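Side-chain contacts in putative uncharacterized protein (Streptococcus mutans, PDB 3L7N), which probably hydrolyses glutamine and passes the released ammonia to an acceptor substrate, as class I glutamine amidotransferases do: residues P55-P58 with S59-K62; Y67-A70 with Q71-V74; Q177-L180 with E181-P184. All coordinates share one frame; numbering follows the deposited sequence.

Contact 1. Residues P55-P58 with S59-K62; sequences PQSP and SSTK
Ser57 and Ser60 hold each other across a type I beta turn that starts at the first and ends at the second. The turn's own backbone bond, Ser60 N to Ser57 O, is 3.2 Å long and bent (139° at the hydrogen). Amide-to-hydroxyl bonds reinforce it. Ser57 N donates to Ser60 OG over 2.7 Å, almost straight at 171°; with OG anti to its own carbonyl carbon (chi1 -59°), Ser60 reaches back to this amide. Ser57 OG in return accepts from Ser59 N at 2.9 Å and, weakly, from Ser60 N, so one oxygen gathers two successive amides. Serine suits both ends because its short side chain carries an oxygen close enough to the backbone to accept from nearby N-H groups. Ser59 OG turns instead to Tyr105 OH.

Packing adds little. Gln56 CB touches Ser60 OG at 3.5 Å before the glutamine chain bends away at chi2. Pro58, second in the turn, has a ring that restricts phi to the value a type I turn needs there, and its side chain touches Leu92, Gln95 and Leu96 of helix 92-100. A serine oxygen accepting from the amide two residues on is an ST turn, here superposed on the type I turn in the loop between strand 48-51 and helix 70-82.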
ATOM      1  N   PRO A  55      -1.013  -2.589 -10.973  1.00 33.31           N
ATOM      2  CA  PRO A  55      -0.102  -3.318 -11.841  1.00 33.76           C
ATOM      3  C   PRO A  55       1.056  -2.416 -12.463  1.00 34.63           C
ATOM      4  O   PRO A  55       1.982  -2.957 -13.031  1.00 35.81           O
ATOM      5  CB  PRO A  55      -1.029  -3.818 -12.966  1.00 32.94           C
ATOM      6  CG  PRO A  55      -2.020  -2.723 -13.116  1.00 33.56           C
ATOM      7  CD  PRO A  55      -2.267  -2.210 -11.680  1.00 33.41           C
ATOM      8  N   GLN A  56       0.907  -1.077 -12.456  1.00 33.85           N
ATOM      9  CA  GLN A  56       1.948  -0.196 -13.043  1.00 32.93           C
ATOM     10  C   GLN A  56       3.136  -0.108 -12.107  1.00 34.28           C
ATOM     11  O   GLN A  56       3.071  -0.537 -10.905  1.00 33.87           O
ATOM     12  CB  GLN A  56       1.414   1.216 -13.284  1.00 31.85           C
ATOM     13  CG  GLN A  56       0.117   1.287 -14.048  1.00 29.09           C
ATOM     14  CD  GLN A  56      -1.146   1.080 -13.141  1.00 27.13           C
ATOM     15  OE1 GLN A  56      -1.057   0.650 -11.970  1.00 22.27           O
ATOM     16  NE2 GLN A  56      -2.290   1.352 -13.697  1.00 28.69           N
ATOM     17  N   SER A  57       4.218   0.438 -12.629  1.00 34.77           N
ATOM     18  CA  SER A  57       5.355   0.861 -11.802  1.00 35.95           C
ATOM     19  C   SER A  57       5.311   2.392 -11.758  1.00 36.02           C
ATOM     20  O   SER A  57       4.584   3.026 -12.598  1.00 36.73           O
ATOM     21  CB  SER A  57       6.690   0.385 -12.448  1.00 35.56           C
ATOM     22  OG  SER A  57       7.114   1.301 -13.493  1.00 37.16           O
ATOM     23  N   PRO A  58       6.133   3.039 -10.846  1.00 34.78           N
ATOM     24  CA  PRO A  58       6.144   4.517 -10.880  1.00 32.86           C
ATOM     25  C   PRO A  58       6.734   5.039 -12.158  1.00 33.26           C
ATOM     26  O   PRO A  58       6.750   6.217 -12.371  1.00 34.18           O
ATOM     27  CB  PRO A  58       7.017   4.887  -9.717  1.00 29.90           C
ATOM     28  CG  PRO A  58       6.920   3.779  -8.825  1.00 30.21           C
ATOM     29  CD  PRO A  58       6.775   2.537  -9.631  1.00 33.04           C
ATOM     30  N   SER A  59       7.230   4.172 -13.008  1.00 34.44           N
ATOM     31  CA  SER A  59       7.810   4.677 -14.256  1.00 36.72           C
ATOM     32  C   SER A  59       7.125   4.191 -15.490  1.00 36.86           C
ATOM     33  O   SER A  59       7.480   4.606 -16.569  1.00 38.33           O
ATOM     34  CB  SER A  59       9.317   4.389 -14.346  1.00 36.41           C
ATOM     35  OG  SER A  59       9.540   2.999 -14.337  1.00 36.70           O
ATOM     36  N   SER A  60       6.130   3.310 -15.332  1.00 36.65           N
ATOM     37  CA  SER A  60       5.214   2.952 -16.446  1.00 36.48           C
ATOM     38  C   SER A  60       4.794   4.133 -17.306  1.00 38.29           C
ATOM     39  O   SER A  60       4.561   5.313 -16.813  1.00 37.27           O
ATOM     40  CB  SER A  60       3.992   2.244 -15.939  1.00 34.66           C
ATOM     41  OG  SER A  60       4.329   1.067 -15.261  1.00 32.91           O
ATOM     42  N   THR A  61       4.669   3.850 -18.565  1.00 39.91           N
ATOM     43  CA  THR A  61       4.529   4.852 -19.529  1.00 41.96           C
ATOM     44  C   THR A  61       3.040   4.918 -20.000  1.00 40.95           C
ATOM     45  O   THR A  61       2.319   3.960 -19.835  1.00 41.47           O
ATOM     46  CB  THR A  61       5.475   4.556 -20.689  1.00 42.59           C
ATOM     47  OG1 THR A  61       5.618   5.709 -21.465  1.00 47.94           O
ATOM     48  CG2 THR A  61       4.926   3.379 -21.595  1.00 44.32           C
ATOM     49  N   LYS A  62       2.585   6.069 -20.527  1.00 41.54           N
ATOM     50  CA  LYS A  62       1.190   6.145 -21.118  1.00 42.24           C
ATOM     51  C   LYS A  62       1.019   5.320 -22.396  1.00 43.70           C
ATOM     52  O   LYS A  62      -0.032   5.172 -22.858  1.00 46.64           O
ATOM     53  CB  LYS A  62       0.718   7.583 -21.350  1.00 39.94           C
ATOM     54  CG  LYS A  62       0.529   8.339 -20.107  1.00 40.47           C
ATOM     55  CD  LYS A  62      -0.483   9.493 -20.235  1.00 38.01           C
ATOM     56  CE  LYS A  62       0.076  10.817 -19.605  1.00 38.45           C
ATOM     57  NZ  LYS A  62      -1.028  11.698 -19.327  1.00 41.18           N
TER

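Contact 2. Residues Y67-A70 with Q71-V74; sequences YYDA and QAEV
Asp69 O accepts from Glu73 N at 3.1 Å and Ala70 O from Val74 N at 2.8 Å, the first i-to-i+4 bonds of helix 70-82, which the chain enters from the loop after strand 48-51. Asp69 is the N-cap. Its OD1 accepts a hydrogen bond from Ala72 N at 3.1 Å, the donor lying above the carboxylate plane, 71° out of it. CG lies anti to the backbone N (chi1 -175°), which brings the carboxylate alongside the first turn, where the small Ala72 lets its CB lie against Asp69 CG at 3.6 Å. Aspartate suits the position twice over: its short chain reaches an amide that has no preceding helical carbonyl to bind, and its negative charge is probably stabilised by the positive end of the helix dipole.

Glu73, one turn on, runs back toward the loop as an extended chain. Its CG rests 3.3 Å from Asp69 O, and its OE2 accepts from a water at 2.6 Å that itself accepts from Asp69 N at 2.8 Å, so one water ties the helix to the residue that caps it. The same OE2 lies 3.8 Å from Tyr68 CD2, carboxylate and ring planes turned 73° apart, while Glu73 OE1 is hydrogen-bonded to His8 NE2. Around this start of helix 70-82, Ala72 and Glu73 meet Leu39 in a loop. Helix 92-100 packs alongside: Tyr68 touches its Leu92, Glu73 touches Leu96, and Val74 packs on Val99 and Ala100 farther along.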
ATOM      1  N   TYR A  67      -4.142   5.840 -19.372  1.00 32.82           N
ATOM      2  CA  TYR A  67      -4.908   6.680 -18.355  1.00 33.06           C
ATOM      3  C   TYR A  67      -4.036   7.042 -17.173  1.00 33.16           C
ATOM      4  O   TYR A  67      -4.434   7.808 -16.300  1.00 35.32           O
ATOM      5  CB  TYR A  67      -6.101   5.902 -17.841  1.00 31.62           C
ATOM      6  CG  TYR A  67      -5.704   4.527 -17.264  1.00 33.84           C
ATOM      7  CD1 TYR A  67      -5.169   4.415 -15.980  1.00 33.17           C
ATOM      8  CD2 TYR A  67      -5.798   3.342 -18.048  1.00 34.77           C
ATOM      9  CE1 TYR A  67      -4.760   3.195 -15.471  1.00 28.67           C
ATOM     10  CE2 TYR A  67      -5.418   2.122 -17.527  1.00 31.49           C
ATOM     11  CZ  TYR A  67      -4.878   2.071 -16.231  1.00 30.93           C
ATOM     12  OH  TYR A  67      -4.472   0.883 -15.698  1.00 32.97           O
ATOM     13  N   TYR A  68      -2.875   6.448 -17.123  1.00 32.62           N
ATOM     14  CA  TYR A  68      -2.011   6.511 -15.961  1.00 32.96           C
ATOM     15  C   TYR A  68      -1.007   7.584 -16.144  1.00 32.75           C
ATOM     16  O   TYR A  68      -0.311   7.582 -17.113  1.00 33.65           O
ATOM     17  CB  TYR A  68      -1.290   5.203 -15.865  1.00 33.82           C
ATOM     18  CG  TYR A  68      -0.285   5.122 -14.794  1.00 33.92           C
ATOM     19  CD1 TYR A  68       1.032   4.896 -15.087  1.00 30.50           C
ATOM     20  CD2 TYR A  68      -0.661   5.201 -13.459  1.00 31.40           C
ATOM     21  CE1 TYR A  68       1.940   4.776 -14.109  1.00 32.54           C
ATOM     22  CE2 TYR A  68       0.234   5.065 -12.484  1.00 33.31           C
ATOM     23  CZ  TYR A  68       1.533   4.849 -12.793  1.00 33.36           C
ATOM     24  OH  TYR A  68       2.449   4.719 -11.779  1.00 37.44           O
ATOM     25  N   ASP A  69      -0.885   8.472 -15.177  1.00 32.74           N
ATOM     26  CA  ASP A  69       0.086   9.588 -15.252  1.00 32.87           C
ATOM     27  C   ASP A  69       0.864   9.660 -13.917  1.00 31.84           C
ATOM     28  O   ASP A  69       0.414  10.276 -12.955  1.00 31.71           O
ATOM     29  CB  ASP A  69      -0.663  10.876 -15.524  1.00 34.39           C
ATOM     30  CG  ASP A  69       0.244  12.070 -15.742  1.00 39.45           C
ATOM     31  OD1 ASP A  69       1.447  12.015 -15.424  1.00 44.06           O
ATOM     32  OD2 ASP A  69      -0.276  13.104 -16.224  1.00 47.50           O
ATOM     33  N   ALA A  70       1.971   8.910 -13.843  1.00 32.15           N
ATOM     34  CA  ALA A  70       2.729   8.767 -12.599  1.00 30.99           C
ATOM     35  C   ALA A  70       3.213  10.109 -12.140  1.00 31.62           C
ATOM     36  O   ALA A  70       3.197  10.413 -10.966  1.00 31.85           O
ATOM     37  CB  ALA A  70       3.819   7.888 -12.789  1.00 29.79           C
ATOM     38  N   GLN A  71       3.607  10.947 -13.094  1.00 32.60           N
ATOM     39  CA  GLN A  71       4.046  12.303 -12.785  1.00 34.46           C
ATOM     40  C   GLN A  71       2.986  13.089 -12.012  1.00 33.17           C
ATOM     41  O   GLN A  71       3.297  13.758 -11.027  1.00 34.30           O
ATOM     42  CB  GLN A  71       4.420  13.049 -14.068  1.00 35.92           C
ATOM     43  CG  GLN A  71       5.862  13.530 -14.108  1.00 47.67           C
ATOM     44  CD  GLN A  71       6.514  13.532 -12.739  1.00 62.18           C
ATOM     45  OE1 GLN A  71       6.313  14.450 -11.944  1.00 61.84           O
ATOM     46  NE2 GLN A  71       7.301  12.501 -12.457  1.00 61.62           N
ATOM     47  N   ALA A  72       1.737  13.009 -12.464  1.00 32.66           N
ATOM     48  CA  ALA A  72       0.653  13.738 -11.837  1.00 30.26           C
ATOM     49  C   ALA A  72       0.367  13.184 -10.471  1.00 29.68           C
ATOM     50  O   ALA A  72       0.120  13.945  -9.549  1.00 30.04           O
ATOM     51  CB  ALA A  72      -0.541  13.692 -12.671  1.00 31.19           C
ATOM     52  N   GLU A  73       0.444  11.846 -10.308  1.00 27.36           N
ATOM     53  CA  GLU A  73       0.263  11.268  -8.979  1.00 27.21           C
ATOM     54  C   GLU A  73       1.355  11.667  -8.005  1.00 27.10           C
ATOM     55  O   GLU A  73       1.045  12.083  -6.807  1.00 26.48           O
ATOM     56  CB  GLU A  73       0.063   9.783  -9.026  1.00 25.98           C
ATOM     57  CG  GLU A  73      -0.937   9.431 -10.043  1.00 29.59           C
ATOM     58  CD  GLU A  73      -1.589   8.025  -9.875  1.00 29.49           C
ATOM     59  OE1 GLU A  73      -1.525   7.414  -8.757  1.00 23.75           O
ATOM     60  OE2 GLU A  73      -2.177   7.554 -10.901  1.00 28.88           O
ATOM     61  N   VAL A  74       2.619  11.660  -8.494  1.00 26.84           N
ATOM     62  CA  VAL A  74       3.762  12.188  -7.693  1.00 26.93           C
ATOM     63  C   VAL A  74       3.538  13.675  -7.264  1.00 27.99           C
ATOM     64  O   VAL A  74       3.614  14.013  -6.059  1.00 28.10           O
ATOM     65  CB  VAL A  74       5.105  12.042  -8.404  1.00 27.79           C
ATOM     66  CG1 VAL A  74       6.192  12.754  -7.608  1.00 25.71           C
ATOM     67  CG2 VAL A  74       5.462  10.548  -8.617  1.00 22.17           C
TER
HETATM   68  O   HOH W   1      -2.977   8.266 -13.266  1.00 25.26           O

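Contact 3. Residues Q177-L180 with E181-P184; sequences QCHL and EFTP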
ATOM      1  N   GLN A 177       4.351  -1.279   1.884  1.00 32.16           N
ATOM      2  CA  GLN A 177       4.600  -2.061   0.704  1.00 34.18           C
ATOM      3  C   GLN A 177       3.718  -3.327   0.720  1.00 34.58           C
ATOM      4  O   GLN A 177       3.296  -3.841  -0.339  1.00 35.32           O
ATOM      5  CB  GLN A 177       6.073  -2.424   0.614  1.00 34.99           C
ATOM      6  CG  GLN A 177       6.443  -3.320  -0.576  1.00 35.41           C
ATOM      7  CD  GLN A 177       5.978  -2.772  -1.910  1.00 39.43           C
ATOM      8  OE1 GLN A 177       5.124  -3.390  -2.590  1.00 44.68           O
ATOM      9  NE2 GLN A 177       6.566  -1.631  -2.337  1.00 33.53           N
ATOM     10  N   CYS A 178       3.398  -3.770   1.915  1.00 34.09           N
ATOM     11  CA  CYS A 178       2.650  -4.957   2.111  1.00 35.09           C
ATOM     12  C   CYS A 178       1.078  -4.600   2.205  1.00 35.79           C
ATOM     13  O   CYS A 178       0.681  -3.369   2.395  1.00 35.61           O
ATOM     14  CB  CYS A 178       3.146  -5.631   3.426  1.00 34.91           C
ATOM     15  SG  CYS A 178       3.154  -4.531   4.869  1.00 36.00           S
ATOM     16  N   HIS A 179       0.231  -5.629   2.147  1.00 33.54           N
ATOM     17  CA  HIS A 179      -1.189  -5.431   2.153  1.00 33.26           C
ATOM     18  C   HIS A 179      -1.840  -5.995   3.470  1.00 33.46           C
ATOM     19  O   HIS A 179      -2.082  -7.167   3.567  1.00 35.96           O
ATOM     20  CB  HIS A 179      -1.775  -6.160   0.960  1.00 31.97           C
ATOM     21  CG  HIS A 179      -1.295  -5.649  -0.365  1.00 33.04           C
ATOM     22  ND1 HIS A 179      -1.938  -4.644  -1.050  1.00 34.81           N
ATOM     23  CD2 HIS A 179      -0.290  -6.065  -1.172  1.00 34.78           C
ATOM     24  CE1 HIS A 179      -1.331  -4.443  -2.212  1.00 35.88           C
ATOM     25  NE2 HIS A 179      -0.332  -5.291  -2.314  1.00 32.42           N
ATOM     26  N   LEU A 180      -2.188  -5.158   4.403  1.00 31.70           N
ATOM     27  CA  LEU A 180      -2.972  -5.628   5.545  1.00 31.38           C
ATOM     28  C   LEU A 180      -4.475  -5.558   5.271  1.00 33.06           C
ATOM     29  O   LEU A 180      -5.298  -5.972   6.118  1.00 34.38           O
ATOM     30  CB  LEU A 180      -2.678  -4.792   6.763  1.00 31.18           C
ATOM     31  CG  LEU A 180      -1.326  -4.999   7.399  1.00 31.60           C
ATOM     32  CD1 LEU A 180      -0.182  -4.585   6.469  1.00 30.35           C
ATOM     33  CD2 LEU A 180      -1.263  -4.224   8.737  1.00 35.90           C
ATOM     34  N   GLU A 181      -4.832  -4.992   4.122  1.00 33.39           N
ATOM     35  CA  GLU A 181      -6.210  -4.621   3.806  1.00 33.35           C
ATOM     36  C   GLU A 181      -6.945  -5.794   3.108  1.00 33.88           C
ATOM     37  O   GLU A 181      -8.151  -5.677   2.760  1.00 33.90           O
ATOM     38  CB  GLU A 181      -6.217  -3.365   2.867  1.00 33.02           C
ATOM     39  CG  GLU A 181      -6.043  -3.689   1.362  1.00 31.32           C
ATOM     40  CD  GLU A 181      -4.611  -3.746   0.917  1.00 34.24           C
ATOM     41  OE1 GLU A 181      -3.678  -3.501   1.741  1.00 36.50           O
ATOM     42  OE2 GLU A 181      -4.401  -4.034  -0.266  1.00 34.25           O
ATOM     43  N   PHE A 182      -6.206  -6.890   2.843  1.00 32.86           N
ATOM     44  CA  PHE A 182      -6.749  -8.023   2.101  1.00 31.87           C
ATOM     45  C   PHE A 182      -7.995  -8.653   2.801  1.00 32.10           C
ATOM     46  O   PHE A 182      -8.207  -8.504   4.058  1.00 32.49           O
ATOM     47  CB  PHE A 182      -5.679  -9.079   1.898  1.00 30.84           C
ATOM     48  CG  PHE A 182      -4.753  -8.803   0.745  1.00 30.35           C
ATOM     49  CD1 PHE A 182      -4.981  -7.712  -0.116  1.00 24.74           C
ATOM     50  CD2 PHE A 182      -3.649  -9.693   0.474  1.00 28.11           C
ATOM     51  CE1 PHE A 182      -4.126  -7.473  -1.236  1.00 26.63           C
ATOM     52  CE2 PHE A 182      -2.773  -9.478  -0.626  1.00 28.32           C
ATOM     53  CZ  PHE A 182      -3.002  -8.365  -1.501  1.00 30.12           C
ATOM     54  N   THR A 183      -8.811  -9.313   1.997  1.00 31.47           N
ATOM     55  CA  THR A 183      -9.899 -10.098   2.449  1.00 31.12           C
ATOM     56  C   THR A 183     -10.021 -11.236   1.424  1.00 33.60           C
ATOM     57  O   THR A 183      -9.432 -11.152   0.292  1.00 35.44           O
ATOM     58  CB  THR A 183     -11.192  -9.301   2.389  1.00 31.54           C
ATOM     59  OG1 THR A 183     -11.553  -9.089   1.020  1.00 35.17           O
ATOM     60  CG2 THR A 183     -11.070  -7.979   3.079  1.00 29.30           C
ATOM     61  N   PRO A 184     -10.814 -12.273   1.740  1.00 34.83           N
ATOM     62  CA  PRO A 184     -10.833 -13.396   0.749  1.00 35.52           C
ATOM     63  C   PRO A 184     -11.268 -12.958  -0.667  1.00 36.83           C
ATOM     64  O   PRO A 184     -10.661 -13.395  -1.691  1.00 38.15           O
ATOM     65  CB  PRO A 184     -11.817 -14.390   1.353  1.00 35.71           C
ATOM     66  CG  PRO A 184     -11.814 -14.056   2.918  1.00 34.09           C
ATOM     67  CD  PRO A 184     -11.496 -12.610   3.039  1.00 34.74           C
TER
HETATM   68  O   HOH W   2      -1.737  -2.455   3.448  1.00 31.85           O
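His179 and Glu181 form a His-carboxylate pair matching the His-x-Glu signature of class I glutamine amidotransferases; the equivalent residues of that family complete a Cys-His-Glu triad, so His179 and Glu181 probably do so here with Cys91 of a probable nucleophile elbow. His179 CB sits over the centre of the Phe182 ring, 3.5 Å from its centroid, a CH-pi contact. CG follows, with Phe182 CZ 3.4 Å away over one face of the imidazole. The ring planes are nearly parallel, 10° apart, but slid so that they barely overlap; a flat, nonpolar phenylalanine can back the imidazole without competing for its nitrogens. On one branch ND1 donates to the syn lone pair of Glu181 OE2 at 2.7 Å (153° at the hydrogen), which should fix the ring's rotation; CE1 beyond it is 3.7 Å from the same OE2. On the other, CD2 lies 3.6 Å from Phe182 CZ and NE2, at the tip, 4.2 Å from it. Glutamate is long enough to curl back to ND1: chi1 of 84° and a bend at chi2 lay its carboxylate beside the histidine. Its OE1 accepts from a water at 2.8 Å, which also donates to Cys178 O and accepts from Leu180 N.

Contacts 1 and 2 follow each other in the connection from strand 48-51 to helix 70-82, with centres 9 Å apart. They join directly: Ser57 O and Tyr68 OH make a probable hydrogen bond of 2.8 Å, and Lys62 with Asp69 forms a long, weak ion pair. Contact 3 comes much later, between strand 173-176 and helix 184-193, its centre about 21 Å from that of contact 1 and 23 Å from that of contact 2. Both connections start from parallel strands of one mixed sheet. Contact 3 is buried beside the probable nucleophile elbow and probably belongs to the active site; contacts 1 and 2 lie farther from the chain's centre, though Pro58 and Glu73 come near that elbow too.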